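Local structure of glycoside hydrolase family 81 (Clostridium thermocellum, 6FOP) at residues K106-A111 with T226-V230; L127-S131 with D471-G475. The protein probably hydrolyses the beta-1,3-linkages of glucans such as laminarin, as a family 81 glycoside hydrolase of the Clostridium thermocellum cellulosome. One frame throughout, in Å; residues are numbered along the deposited sequence.

Contact 1: K106-A111 with T226-V230; sequences KISDFA and TDTKV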
ATOM      1  N   LYS A 106       0.004 -16.750  13.561  0.51 15.14           N
ATOM      2  CA  LYS A 106      -1.244 -16.111  13.131  0.51 14.98           C
ATOM      3  C   LYS A 106      -0.895 -14.717  12.608  0.51 14.30           C
ATOM      4  O   LYS A 106      -0.147 -13.978  13.250  0.51 14.91           O
ATOM      5  CB  LYS A 106      -2.246 -16.022  14.291  0.51 16.40           C
ATOM      6  CG  LYS A 106      -3.617 -15.472  13.935  0.51 17.92           C
ATOM      7  CD  LYS A 106      -4.635 -15.550  15.074  0.51 19.94           C
ATOM      8  CE  LYS A 106      -6.004 -15.003  14.652  0.51 22.52           C
ATOM      9  NZ  LYS A 106      -7.058 -15.012  15.707  0.51 24.41           N
ATOM     10  N   ILE A 107      -1.434 -14.359  11.440  1.00 14.69           N
ATOM     11  CA  ILE A 107      -1.252 -13.023  10.871  1.00 14.85           C
ATOM     12  C   ILE A 107      -2.636 -12.498  10.575  1.00 14.47           C
ATOM     13  O   ILE A 107      -3.393 -13.107   9.808  1.00 16.47           O
ATOM     14  CB  ILE A 107      -0.357 -13.022   9.631  1.00 15.12           C
ATOM     15  CG1 ILE A 107       1.047 -13.533   9.972  1.00 16.04           C
ATOM     16  CG2 ILE A 107      -0.290 -11.607   9.067  1.00 15.22           C
ATOM     17  CD1 ILE A 107       1.937 -13.807   8.765  1.00 16.77           C
ATOM     18  N   SER A 108      -2.990 -11.399  11.221  1.00 13.60           N
ATOM     19  CA  SER A 108      -4.257 -10.728  10.961  1.00 14.42           C
ATOM     20  C   SER A 108      -4.021  -9.402  10.226  1.00 13.46           C
ATOM     21  O   SER A 108      -2.919  -9.155   9.716  1.00 15.63           O
ATOM     22  CB  SER A 108      -5.072 -10.591  12.253  1.00 14.57           C
ATOM     23  OG  SER A 108      -4.352  -9.860  13.213  1.00 14.46           O
ATOM     24  N   ASP A 109      -5.024  -8.534  10.175  1.00 12.60           N
ATOM     25  CA  ASP A 109      -4.909  -7.398   9.255  1.00 13.19           C
ATOM     26  C   ASP A 109      -3.924  -6.343   9.716  1.00 13.06           C
ATOM     27  O   ASP A 109      -3.413  -5.587   8.897  1.00 14.08           O
ATOM     28  CB  ASP A 109      -6.296  -6.784   8.996  1.00 13.18           C
ATOM     29  CG  ASP A 109      -7.235  -7.716   8.183  1.00 14.81           C
ATOM     30  OD1 ASP A 109      -6.825  -8.794   7.737  1.00 19.44           O
ATOM     31  OD2 ASP A 109      -8.384  -7.337   8.017  1.00 16.00           O
ATOM     32  N   PHE A 110      -3.665  -6.273  11.028  1.00 12.61           N
ATOM     33  CA  PHE A 110      -2.651  -5.375  11.578  1.00 13.31           C
ATOM     34  C   PHE A 110      -1.990  -5.913  12.848  1.00 12.80           C
ATOM     35  O   PHE A 110      -1.502  -5.137  13.683  1.00 13.61           O
ATOM     36  CB  PHE A 110      -3.168  -3.920  11.735  1.00 13.76           C
ATOM     37  CG  PHE A 110      -4.545  -3.741  12.319  1.00 13.29           C
ATOM     38  CD1 PHE A 110      -5.691  -3.843  11.504  1.00 14.43           C
ATOM     39  CD2 PHE A 110      -4.711  -3.300  13.628  1.00 13.63           C
ATOM     40  CE1 PHE A 110      -6.944  -3.595  12.013  1.00 14.93           C
ATOM     41  CE2 PHE A 110      -5.981  -3.054  14.140  1.00 14.29           C
ATOM     42  CZ  PHE A 110      -7.100  -3.235  13.339  1.00 14.59           C
ATOM     43  N   ALA A 111      -1.847  -7.236  12.925  1.00 13.55           N
ATOM     44  CA  ALA A 111      -1.112  -7.856  14.016  1.00 13.44           C
ATOM     45  C   ALA A 111      -0.504  -9.166  13.547  1.00 13.12           C
ATOM     46  O   ALA A 111      -0.930  -9.755  12.538  1.00 14.01           O
ATOM     47  CB  ALA A 111      -1.999  -8.041  15.257  1.00 14.05           C
ATOM     48  N   THR A 226      -6.308 -10.439  20.140  1.00 13.45           N
ATOM     49  CA  THR A 226      -6.256 -11.776  19.558  1.00 15.08           C
ATOM     50  C   THR A 226      -6.691 -11.840  18.095  1.00 15.33           C
ATOM     51  O   THR A 226      -6.508 -12.874  17.459  1.00 16.72           O
ATOM     52  CB  THR A 226      -7.101 -12.766  20.388  1.00 16.45           C
ATOM     53  OG1 THR A 226      -8.416 -12.227  20.560  1.00 20.73           O
ATOM     54  CG2 THR A 226      -6.459 -12.949  21.754  1.00 17.91           C
ATOM     55  N   ASP A 227      -7.203 -10.727  17.559  1.00 14.42           N
ATOM     56  CA  ASP A 227      -7.521 -10.658  16.119  1.00 14.52           C
ATOM     57  C   ASP A 227      -7.649  -9.184  15.756  1.00 14.32           C
ATOM     58  O   ASP A 227      -7.984  -8.352  16.598  1.00 14.12           O
ATOM     59  CB  ASP A 227      -8.809 -11.430  15.783  1.00 15.48           C
ATOM     60  CG  ASP A 227      -8.933 -11.787  14.295  1.00 19.97           C
ATOM     61  OD1 ASP A 227      -7.968 -11.698  13.546  1.00 18.31           O
ATOM     62  OD2 ASP A 227     -10.045 -12.194  13.911  1.00 28.61           O
ATOM     63  N   THR A 228      -7.382  -8.879  14.486  1.00 13.94           N
ATOM     64  CA  THR A 228      -7.547  -7.542  13.934  1.00 13.99           C
ATOM     65  C   THR A 228      -8.143  -7.685  12.524  1.00 14.18           C
ATOM     66  O   THR A 228      -7.734  -8.573  11.751  1.00 15.60           O
ATOM     67  CB  THR A 228      -6.239  -6.725  13.879  1.00 13.64           C
ATOM     68  OG1 THR A 228      -5.280  -7.366  13.036  1.00 13.71           O
ATOM     69  CG2 THR A 228      -5.664  -6.536  15.300  1.00 14.11           C
ATOM     70  N   LYS A 229      -9.106  -6.812  12.224  0.62 13.31           N
ATOM     71  CA  LYS A 229      -9.876  -6.885  10.972  0.62 14.01           C
ATOM     72  C   LYS A 229     -10.208  -5.521  10.434  0.62 14.64           C
ATOM     73  O   LYS A 229     -10.641  -4.634  11.184  0.62 15.45           O
ATOM     74  CB  LYS A 229     -11.208  -7.627  11.227  0.62 16.79           C
ATOM     75  CG  LYS A 229     -11.086  -9.103  11.560  0.62 21.10           C
ATOM     76  CD  LYS A 229     -10.990  -9.990  10.317  0.62 23.72           C
ATOM     77  CE  LYS A 229     -10.290 -11.318  10.610  0.62 24.57           C
ATOM     78  NZ  LYS A 229      -8.798 -11.076  10.617  0.62 21.97           N
ATOM     79  N   VAL A 230     -10.087  -5.380   9.110  1.00 14.22           N
ATOM     80  CA  VAL A 230     -10.679  -4.245   8.380  1.00 14.44           C
ATOM     81  C   VAL A 230     -11.873  -4.692   7.565  1.00 14.64           C
ATOM     82  O   VAL A 230     -11.917  -5.817   7.087  1.00 16.55           O
ATOM     83  CB  VAL A 230      -9.693  -3.507   7.493  1.00 16.51           C
ATOM     84  CG1 VAL A 230      -8.590  -2.920   8.355  1.00 19.00           C
ATOM     85  CG2 VAL A 230      -9.141  -4.393   6.365  1.00 16.66           C
TER
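T228 points its side chain into the turn 108-111 and meets it with both branches and its backbone. Its OG1 takes a hydrogen bond from F110 N (2.8 Å) and shares another with S108 OG at 2.7 Å, so one hydroxyl is gripped from two residues of the turn. CB of T228 sits squarely over one face of the F110 ring, 3.5 Å from the centroid and only 3° off the normal, a CH-pi contact, while CG2 leans over the CE2 side of the same ring. F110 is brought there by a chi1 of 44°, which holds CG between its backbone N and carbonyl carbon and folds the ring across the strand; beside T228, V230 CG1 touches CE1 obliquely.

The backbone N of D109 gives a hydrogen bond to T228 O (3.1 Å), and D109 OD2 accepts from V230 N at 2.8 Å on the anti lone pair, nearly straight at 166°. In one of its two modelled conformers K229, bent at chi2 and chi4, curls back along its own strand: NZ reaches T228 O from the face of the carbonyl plane opposite D109 N and forms a salt bridge with D227 OD1, 3.1 Å from NZ. At the other end K106, also modelled in two conformers, is extended in one and places NZ on T226 O, 2.8 Å away, in the carbonyl plane.

Farther out, R459 makes a salt bridge with D109 OD2, and the T226 hydroxyl turns to E248 and S250. The turn, closed by S108 N to A111 O, links strands 103-107 and 111-118, a beta hairpin at one edge of the eight-stranded antiparallel sheet. It lies against 223-235, an outermost strand of a separate three-stranded sheet, whose neighbour 240-251 contributes F245, which touches F110 and V230.

Contact 2: L127-S131 with D471-G475; sequences LMKGS and DPYEG
K129 and E474 supply the charged part of the contact: K129 NZ donates to E474 OE2 at 2.8 Å, a salt bridge on the anti lone pair of the carboxylate. The lysine chain runs out straight to CD and then bends at chi3 (-67°) and chi4 (-61°), which turns the ammonium across the glutamate at about a right angle. NZ is buried yet amply served, with further hydrogen bonds to Y54 O, A55 O and Y264 OH and a cation-pi contact with W40. E474 OE1 is held by H476 and R285, so both carboxylate oxygens are engaged; this ring of partners would probably favour the charged forms.

The van der Waals contacts follow the lysine stem and the turn. CG of K129 lies 3.8 Å from Y473 CD1, and CD packs on Y473 CB and E474 CG, while CE comes 3.6 Å from D471 OD2, whose polar partner is W478. The carbonyl O of K129 stands over the centre of the Y473 ring, 4.0 Å above its plane. G130 CA approaches Y473 CE1 obliquely at 3.6 Å; the positive phi of G130 belongs to the type II turn 128-131.

Side-chain-to-backbone hydrogen bonds shape 471-475. D471 OD1 accepts from Y473 N (3.0 Å), an Asx turn, and from E474 N, which reaches it from above the carboxylate plane; together they present Y473 and E474 to the lysine.

The turn joins strands 121-128 and 133-139 of the eight-stranded sheet, and the loop between strands 470-471 and 476-477, in the C-terminal family region, closes on it, with Y473 OH bonded to A262 of strand 260-263.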
ATOM      1  N   LEU A 127       2.499  -8.869  18.279  1.00 13.61           N
ATOM      2  CA  LEU A 127       3.012  -7.563  17.848  1.00 13.58           C
ATOM      3  C   LEU A 127       1.919  -6.913  16.997  1.00 13.58           C
ATOM      4  O   LEU A 127       1.327  -7.588  16.144  1.00 14.09           O
ATOM      5  CB  LEU A 127       4.278  -7.721  17.045  1.00 15.50           C
ATOM      6  CG  LEU A 127       5.301  -8.706  17.599  1.00 16.02           C
ATOM      7  CD1 LEU A 127       6.502  -8.768  16.663  1.00 17.36           C
ATOM      8  CD2 LEU A 127       5.707  -8.405  19.039  1.00 16.76           C
ATOM      9  N   MET A 128       1.620  -5.643  17.275  1.00 13.76           N
ATOM     10  CA  MET A 128       0.487  -4.997  16.622  1.00 13.65           C
ATOM     11  C   MET A 128       0.827  -3.604  16.130  1.00 13.35           C
ATOM     12  O   MET A 128       1.341  -2.760  16.884  1.00 14.27           O
ATOM     13  CB  MET A 128      -0.699  -4.957  17.572  1.00 15.27           C
ATOM     14  CG  MET A 128      -1.900  -4.184  17.063  1.00 15.93           C
ATOM     15  SD  MET A 128      -3.243  -4.507  18.185  1.00 18.04           S
ATOM     16  CE  MET A 128      -4.363  -3.214  17.760  1.00 18.59           C
ATOM     17  N   LYS A 129       0.506  -3.377  14.862  1.00 13.04           N
ATOM     18  CA  LYS A 129       0.626  -2.069  14.236  1.00 12.88           C
ATOM     19  C   LYS A 129      -0.550  -1.253  14.757  1.00 12.98           C
ATOM     20  O   LYS A 129      -1.698  -1.706  14.685  1.00 14.01           O
ATOM     21  CB  LYS A 129       0.567  -2.205  12.734  1.00 13.34           C
ATOM     22  CG  LYS A 129       0.534  -0.891  11.973  1.00 13.00           C
ATOM     23  CD  LYS A 129       0.843  -1.073  10.489  1.00 13.78           C
ATOM     24  CE  LYS A 129       2.258  -1.501  10.213  1.00 12.96           C
ATOM     25  NZ  LYS A 129       3.308  -0.531  10.666  1.00 12.95           N
ATOM     26  N   GLY A 130      -0.285  -0.066  15.272  1.00 12.74           N
ATOM     27  CA  GLY A 130      -1.320   0.733  15.878  1.00 12.86           C
ATOM     28  C   GLY A 130      -1.630   0.396  17.332  1.00 13.15           C
ATOM     29  O   GLY A 130      -2.683   0.802  17.840  1.00 14.78           O
ATOM     30  N   SER A 131      -0.718  -0.280  18.030  1.00 13.72           N
ATOM     31  CA  SER A 131      -0.892  -0.513  19.464  1.00 14.55           C
ATOM     32  C   SER A 131       0.340  -0.014  20.193  1.00 13.99           C
ATOM     33  O   SER A 131       1.448  -0.317  19.794  1.00 14.47           O
ATOM     34  CB  SER A 131      -1.059  -1.986  19.797  1.00 14.40           C
ATOM     35  OG  SER A 131      -1.266  -2.159  21.185  1.00 14.89           O
ATOM     36  N   ASP A 471      -1.212  -2.698   2.817  1.00 11.99           N
ATOM     37  CA  ASP A 471      -1.170  -2.731   4.304  1.00 11.76           C
ATOM     38  C   ASP A 471      -2.377  -1.892   4.764  1.00 11.51           C
ATOM     39  O   ASP A 471      -2.387  -0.666   4.616  1.00 12.60           O
ATOM     40  CB  ASP A 471       0.128  -2.114   4.775  1.00 12.26           C
ATOM     41  CG  ASP A 471       0.288  -2.083   6.294  1.00 13.40           C
ATOM     42  OD1 ASP A 471      -0.741  -1.925   6.989  1.00 12.56           O
ATOM     43  OD2 ASP A 471       1.470  -2.106   6.735  1.00 13.07           O
ATOM     44  N   PRO A 472      -3.406  -2.546   5.302  1.00 12.27           N
ATOM     45  CA  PRO A 472      -4.620  -1.799   5.657  1.00 12.50           C
ATOM     46  C   PRO A 472      -4.438  -0.691   6.687  1.00 12.76           C
ATOM     47  O   PRO A 472      -5.235   0.258   6.732  1.00 13.38           O
ATOM     48  CB  PRO A 472      -5.578  -2.877   6.169  1.00 15.10           C
ATOM     49  CG  PRO A 472      -5.032  -4.154   5.678  1.00 16.66           C
ATOM     50  CD  PRO A 472      -3.567  -3.997   5.533  1.00 13.96           C
ATOM     51  N   TYR A 473      -3.436  -0.837   7.550  1.00 12.35           N
ATOM     52  CA  TYR A 473      -3.269   0.104   8.648  1.00 12.61           C
ATOM     53  C   TYR A 473      -2.348   1.268   8.280  1.00 11.62           C
ATOM     54  O   TYR A 473      -2.645   2.420   8.602  1.00 12.63           O
ATOM     55  CB  TYR A 473      -2.890  -0.574   9.984  1.00 12.39           C
ATOM     56  CG  TYR A 473      -3.430   0.135  11.203  1.00 12.23           C
ATOM     57  CD1 TYR A 473      -2.683   1.124  11.845  1.00 11.98           C
ATOM     58  CD2 TYR A 473      -4.648  -0.228  11.740  1.00 12.37           C
ATOM     59  CE1 TYR A 473      -3.172   1.761  12.956  1.00 12.45           C
ATOM     60  CE2 TYR A 473      -5.139   0.416  12.870  1.00 12.74           C
ATOM     61  CZ  TYR A 473      -4.375   1.384  13.506  1.00 12.41           C
ATOM     62  OH  TYR A 473      -4.862   2.030  14.636  1.00 14.04           O
ATOM     63  N   GLU A 474      -1.241   0.976   7.611  1.00 11.97           N
ATOM     64  CA  GLU A 474      -0.434   2.077   7.077  1.00 11.95           C
ATOM     65  C   GLU A 474      -1.150   2.784   5.925  1.00 11.83           C
ATOM     66  O   GLU A 474      -0.769   3.901   5.587  1.00 12.74           O
ATOM     67  CB  GLU A 474       0.957   1.626   6.627  1.00 12.44           C
ATOM     68  CG  GLU A 474       1.860   1.231   7.780  1.00 13.16           C
ATOM     69  CD  GLU A 474       3.320   1.568   7.623  1.00 13.56           C
ATOM     70  OE1 GLU A 474       3.733   2.392   6.741  1.00 13.40           O
ATOM     71  OE2 GLU A 474       4.098   1.040   8.464  1.00 14.38           O
ATOM     72  N   GLY A 475      -2.123   2.113   5.306  1.00 11.94           N
ATOM     73  CA  GLY A 475      -2.886   2.694   4.208  1.00 12.13           C
ATOM     74  C   GLY A 475      -2.189   2.763   2.875  1.00 11.18           C
ATOM     75  O   GLY A 475      -2.618   3.526   2.013  1.00 12.89           O
TER

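The two contacts lie side by side, their centres about 9 Å apart, and both draw on the same eight-stranded sheet. Contact 1 uses the turn 108-111, contact 2 the turn after strand 121-128, and a probable hydrogen bond from K129 N to F110 O (2.9 Å) ties them together. The F110 and Y473 rings meet at about 40°, with F110 CG 3.6 Å from Y473 CD2, so T228 and Y473 both pack on F110. P472 of the loop also touches V230. A bound calcium ion lies about 5 Å from the D471 side chain, and one, probably the same, about 8 Å from that of D109; an acetate, probably from the crystallisation liquor, lies about 3 Å from the D109 side chain.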